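PDB 5FYD: 7beta-hydroxysteroid dehydrogenase from Collinsella aerofaciens, which catalyses the NADPH-dependent reduction of the 7-oxo group of 7-oxolithocholate to give ursodeoxycholate, as a homodimeric short-chain dehydrogenase/reductase. Local coordinates for residues E5-E9 / D134-V138. Sequence-based numbering, arbitrary orientation.
Sequences EKYGE and DRGAV
Tyr7 and Ala137 make the apolar half of this contact. The CB of Ala137 sits almost directly over the centre of one face of the Tyr7 ring, 3.7 Å from the centroid. This is a CH-pi contact. Lys6 CG lies over the centre of the opposite face, so the ring is sandwiched between its own chain neighbour and the start of the strand. The Tyr7 ring slants across the start of the strand, with one face over Ala137, and its CD1 also meets the O of Gly136 obliquely at 3.5 Å. The hydroxyl at the ring's far end hydrogen-bonds Asp180.

The polar half is a single hydrogen bond. Arg135 NH1 donates to the carbonyl O of Tyr7 at 2.8 Å. The N-H...O angle is 156°. The acceptor lies close to the guanidinium plane, but the donor is tilted 31° from the carbonyl plane. The Arg135 chain bends at chi3 (61°) and wraps round this oxygen, with its CG 3.1 Å from the same Tyr7 O. A salt bridge from NH2 to Asp84 gives the guanidinium a second hold.

Gly8 and Gly136 both have extended, positive-phi backbone angles. A side chain there would be jammed against the preceding carbonyl O, which calls for glycine. Gly8 turns the chain out of the helix, and its CA packs 3.3 Å from Arg135 NH1. The nearest CA atoms of the two segments are those of Tyr7 and Gly136, 4.8 Å apart.

The contact lies away from the NADP-binding residues and the probable catalytic residues of the Rossmann fold. It fastens the short N-terminal helix 3-7 to the start of strand 136-143, which runs parallel between strands 85-90 and 179-186, while helix 105-132 packs on Val138.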
loop_
_atom_site.group_PDB
_atom_site.type_symbol
_atom_site.label_atom_id
_atom_site.label_comp_id
_atom_site.label_asym_id
_atom_site.label_seq_id
_atom_site.Cartn_x
_atom_site.Cartn_y
_atom_site.Cartn_z
ATOM N N GLU A 5 32.255 18.143 -2.648
ATOM C CA GLU A 5 33.546 18.465 -3.257
ATOM C C GLU A 5 33.690 17.821 -4.633
ATOM O O GLU A 5 34.239 18.423 -5.557
ATOM C CB GLU A 5 34.694 18.021 -2.330
ATOM C CG GLU A 5 34.732 18.759 -0.995
ATOM C CD GLU A 5 35.592 18.072 0.076
ATOM O OE1 GLU A 5 35.403 16.869 0.378
ATOM O OE2 GLU A 5 36.461 18.757 0.653
ATOM N N LYS A 6 33.201 16.597 -4.784
ATOM C CA LYS A 6 33.390 15.843 -6.024
ATOM C C LYS A 6 32.460 16.335 -7.145
ATOM O O LYS A 6 32.869 16.479 -8.304
ATOM C CB LYS A 6 33.161 14.349 -5.757
ATOM C CG LYS A 6 33.411 13.451 -6.956
ATOM C CD LYS A 6 33.290 11.980 -6.596
ATOM C CE LYS A 6 33.831 11.122 -7.732
ATOM N NZ LYS A 6 33.905 9.690 -7.332
ATOM N N TYR A 7 31.200 16.577 -6.791
ATOM C CA TYR A 7 30.166 16.847 -7.812
ATOM C C TYR A 7 29.584 18.257 -7.865
ATOM O O TYR A 7 29.383 18.804 -8.956
ATOM C CB TYR A 7 29.038 15.830 -7.655
ATOM C CG TYR A 7 29.441 14.416 -7.975
ATOM C CD1 TYR A 7 29.898 14.064 -9.249
ATOM C CD2 TYR A 7 29.334 13.416 -7.018
ATOM C CE1 TYR A 7 30.264 12.759 -9.543
ATOM C CE2 TYR A 7 29.673 12.104 -7.310
ATOM C CZ TYR A 7 30.125 11.780 -8.576
ATOM O OH TYR A 7 30.462 10.468 -8.833
ATOM N N GLY A 8 29.305 18.854 -6.716
ATOM C CA GLY A 8 28.799 20.242 -6.694
ATOM C C GLY A 8 28.006 20.574 -5.460
ATOM O O GLY A 8 27.802 19.735 -4.624
ATOM N N GLU A 9 27.553 21.816 -5.350
ATOM C CA GLU A 9 26.971 22.305 -4.089
ATOM C C GLU A 9 25.614 21.746 -3.723
ATOM O O GLU A 9 25.350 21.523 -2.539
ATOM C CB GLU A 9 26.846 23.841 -4.080
ATOM C CG GLU A 9 28.130 24.586 -3.846
ATOM C CD GLU A 9 28.697 24.313 -2.470
ATOM O OE1 GLU A 9 28.073 24.631 -1.420
ATOM O OE2 GLU A 9 29.773 23.742 -2.468
ATOM N N ASP A 134 31.073 19.805 -17.228
ATOM C CA ASP A 134 31.759 18.518 -17.180
ATOM C C ASP A 134 31.925 18.007 -15.749
ATOM O O ASP A 134 32.999 17.585 -15.317
ATOM C CB ASP A 134 33.089 18.583 -17.941
ATOM C CG ASP A 134 33.669 17.227 -18.186
ATOM O OD1 ASP A 134 32.896 16.268 -18.464
ATOM O OD2 ASP A 134 34.900 17.095 -18.068
ATOM N N ARG A 135 30.833 18.068 -14.998
ATOM C CA ARG A 135 30.857 17.703 -13.619
ATOM C C ARG A 135 29.419 17.482 -13.130
ATOM O O ARG A 135 28.565 18.338 -13.346
ATOM C CB ARG A 135 31.553 18.829 -12.845
ATOM C CG ARG A 135 31.323 18.797 -11.358
ATOM C CD ARG A 135 32.056 19.912 -10.621
ATOM N NE ARG A 135 31.682 21.287 -10.985
ATOM C CZ ARG A 135 30.683 22.012 -10.461
ATOM N NH1 ARG A 135 29.840 21.493 -9.582
ATOM N NH2 ARG A 135 30.509 23.278 -10.856
ATOM N N GLY A 136 29.184 16.335 -12.489
ATOM C CA GLY A 136 27.880 16.035 -11.911
ATOM C C GLY A 136 27.571 14.569 -11.807
ATOM O O GLY A 136 28.313 13.728 -12.298
ATOM N N ALA A 137 26.438 14.257 -11.192
ATOM C CA ALA A 137 26.025 12.868 -11.080
ATOM C C ALA A 137 24.531 12.719 -11.141
ATOM O O ALA A 137 23.793 13.579 -10.650
ATOM C CB ALA A 137 26.554 12.286 -9.801
ATOM N N VAL A 138 24.076 11.635 -11.759
ATOM C CA VAL A 138 22.670 11.300 -11.795
ATOM C C VAL A 138 22.528 9.843 -11.389
ATOM O O VAL A 138 23.233 8.985 -11.927
ATOM C CB VAL A 138 22.067 11.453 -13.201
ATOM C CG1 VAL A 138 20.577 11.044 -13.203
ATOM C CG2 VAL A 138 22.236 12.877 -13.699
#